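Local coordinates for protein 3-deoxy-D-manno-octulosonate 8-phosphate phosphatase KdsC (PDB 4NAV) that probably hydrolyses 3-deoxy-D-manno-octulosonate 8-phosphate to KDO and inorganic phosphate with the help of magnesium, a step of lipopolysaccharide biosynthesis, at residues G117-D122 and N137-I142. Residues are numbered along the deposited sequence; the frame is centred on the assembly and turned at random.
Sequences GDDLPD and NAHPWI
Asp118 O accepts the backbone N-H of His139 at 2.9 Å (N-H...O 148°), tying the acidic GDDxxD loop of a HAD-type Rossmann-like fold to the start of helix 140-143. The loop follows strand 113-116, and His139, the N-cap residue, meets it from the turn after the neighbouring parallel strand 131-133. Ile142 then reaches from the first turn of that helix across the loop backbone: its CG1 lies beside its own backbone N (chi1 -88°), which carries CD1 over the loop to 3.4 Å from Asp119 C. Farther along, both methyls of Leu120, CD1 and CD2, come to 4.1 Å from CE3 of the Trp141 indole. Asp119 OD1 passes beside His139 CB at 3.6 Å. The contact also lies at the subunit interface, where Asp119 OD2 forms a salt bridge with Arg160 of the second subunit and the Trp141 ring packs edge-to-face with Tyr3 of that same subunit.

In the next shell, Asp122 braces the loop, with OD1 salt-bridged to Lys95. The Asp118 carboxylate lies close to that of Asp26, and both residues are predicted magnesium ligands. Two amides grip Asp122 OD2: Asp118 N at 3.0 Å, from above the carboxylate plane, and Asp119 N at 3.2 Å, on the anti lone pair.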
loop_
_atom_site.group_PDB
_atom_site.type_symbol
_atom_site.label_atom_id
_atom_site.label_comp_id
_atom_site.label_asym_id
_atom_site.label_seq_id
_atom_site.Cartn_x
_atom_site.Cartn_y
_atom_site.Cartn_z
ATOM N N GLY A 117 -3.874 -15.824 13.875
ATOM C CA GLY A 117 -2.936 -16.183 12.808
ATOM C C GLY A 117 -3.628 -16.206 11.460
ATOM O O GLY A 117 -4.838 -16.109 11.394
ATOM N N ASP A 118 -2.851 -16.350 10.388
ATOM C CA ASP A 118 -3.400 -16.246 9.028
ATOM C C ASP A 118 -3.095 -17.421 8.095
ATOM O O ASP A 118 -3.721 -17.521 7.044
ATOM C CB ASP A 118 -2.882 -14.969 8.369
ATOM C CG ASP A 118 -1.395 -15.012 8.091
ATOM O OD1 ASP A 118 -0.593 -15.270 9.025
ATOM O OD2 ASP A 118 -1.030 -14.790 6.906
ATOM N N ASP A 119 -2.154 -18.296 8.461
ATOM C CA ASP A 119 -1.674 -19.368 7.553
ATOM C C ASP A 119 -1.242 -20.644 8.289
ATOM O O ASP A 119 -1.226 -20.693 9.514
ATOM C CB ASP A 119 -0.524 -18.832 6.667
ATOM C CG ASP A 119 -0.414 -19.532 5.314
ATOM O OD1 ASP A 119 -1.249 -20.421 5.002
ATOM O OD2 ASP A 119 0.530 -19.193 4.544
ATOM N N LEU A 120 -0.885 -21.661 7.522
ATOM C CA LEU A 120 -0.585 -22.990 8.024
ATOM C C LEU A 120 0.288 -23.081 9.249
ATOM O O LEU A 120 -0.033 -23.847 10.158
ATOM C CB LEU A 120 0.058 -23.811 6.925
ATOM C CG LEU A 120 -0.891 -24.076 5.753
ATOM C CD1 LEU A 120 -0.128 -24.465 4.504
ATOM C CD2 LEU A 120 -1.909 -25.142 6.136
ATOM N N PRO A 121 1.397 -22.324 9.315
ATOM C CA PRO A 121 2.198 -22.507 10.540
ATOM C C PRO A 121 1.457 -22.165 11.863
ATOM O O PRO A 121 1.851 -22.661 12.908
ATOM C CB PRO A 121 3.418 -21.602 10.319
ATOM C CG PRO A 121 3.415 -21.300 8.839
ATOM C CD PRO A 121 1.960 -21.275 8.456
ATOM N N ASP A 122 0.383 -21.373 11.791
ATOM C CA ASP A 122 -0.419 -21.011 12.960
ATOM C C ASP A 122 -1.458 -22.080 13.341
ATOM O O ASP A 122 -2.046 -22.052 14.424
ATOM C CB ASP A 122 -1.138 -19.693 12.726
ATOM C CG ASP A 122 -0.202 -18.583 12.262
ATOM O OD1 ASP A 122 0.766 -18.247 12.967
ATOM O OD2 ASP A 122 -0.435 -18.036 11.158
ATOM N N ASN A 137 -8.076 -11.382 5.501
ATOM C CA ASN A 137 -7.164 -11.866 4.448
ATOM C C ASN A 137 -6.607 -13.271 4.672
ATOM O O ASN A 137 -5.711 -13.687 3.965
ATOM C CB ASN A 137 -5.965 -10.898 4.314
ATOM C CG ASN A 137 -5.250 -10.699 5.630
ATOM O OD1 ASN A 137 -5.831 -10.110 6.547
ATOM N ND2 ASN A 137 -4.002 -11.201 5.758
ATOM N N ALA A 138 -7.072 -13.987 5.690
ATOM C CA ALA A 138 -6.459 -15.287 6.061
ATOM C C ALA A 138 -6.568 -16.315 4.936
ATOM O O ALA A 138 -7.565 -16.314 4.201
ATOM C CB ALA A 138 -7.136 -15.827 7.292
ATOM N N HIS A 139 -5.571 -17.191 4.791
ATOM C CA HIS A 139 -5.690 -18.305 3.848
ATOM C C HIS A 139 -6.959 -19.115 4.101
ATOM O O HIS A 139 -7.281 -19.384 5.247
ATOM C CB HIS A 139 -4.487 -19.246 3.947
ATOM C CG HIS A 139 -4.418 -20.237 2.827
ATOM N ND1 HIS A 139 -3.809 -19.949 1.626
ATOM C CD2 HIS A 139 -4.942 -21.474 2.690
ATOM C CE1 HIS A 139 -3.954 -20.966 0.798
ATOM N NE2 HIS A 139 -4.652 -21.900 1.414
ATOM N N PRO A 140 -7.687 -19.506 3.049
ATOM C CA PRO A 140 -8.931 -20.272 3.235
ATOM C C PRO A 140 -8.795 -21.542 4.090
ATOM O O PRO A 140 -9.729 -21.881 4.823
ATOM C CB PRO A 140 -9.344 -20.664 1.813
ATOM C CG PRO A 140 -8.665 -19.688 0.937
ATOM C CD PRO A 140 -7.408 -19.251 1.627
ATOM N N TRP A 141 -7.669 -22.234 4.004
ATOM C CA TRP A 141 -7.459 -23.384 4.880
ATOM C C TRP A 141 -7.511 -23.075 6.366
ATOM O O TRP A 141 -7.882 -23.941 7.149
ATOM C CB TRP A 141 -6.159 -24.115 4.575
ATOM C CG TRP A 141 -6.189 -24.819 3.299
ATOM C CD1 TRP A 141 -7.281 -25.427 2.698
ATOM C CD2 TRP A 141 -5.088 -25.038 2.436
ATOM N NE1 TRP A 141 -6.907 -25.978 1.500
ATOM C CE2 TRP A 141 -5.569 -25.758 1.312
ATOM C CE3 TRP A 141 -3.745 -24.694 2.490
ATOM C CZ2 TRP A 141 -4.757 -26.128 0.268
ATOM C CZ3 TRP A 141 -2.917 -25.074 1.422
ATOM C CH2 TRP A 141 -3.430 -25.779 0.334
ATOM N N ILE A 142 -7.165 -21.843 6.731
ATOM C CA ILE A 142 -7.228 -21.370 8.109
ATOM C C ILE A 142 -8.611 -20.790 8.390
ATOM O O ILE A 142 -9.231 -21.125 9.414
ATOM C CB ILE A 142 -6.122 -20.311 8.382
ATOM C CG1 ILE A 142 -4.811 -20.982 8.821
ATOM C CG2 ILE A 142 -6.532 -19.342 9.486
ATOM C CD1 ILE A 142 -4.310 -22.061 7.888
#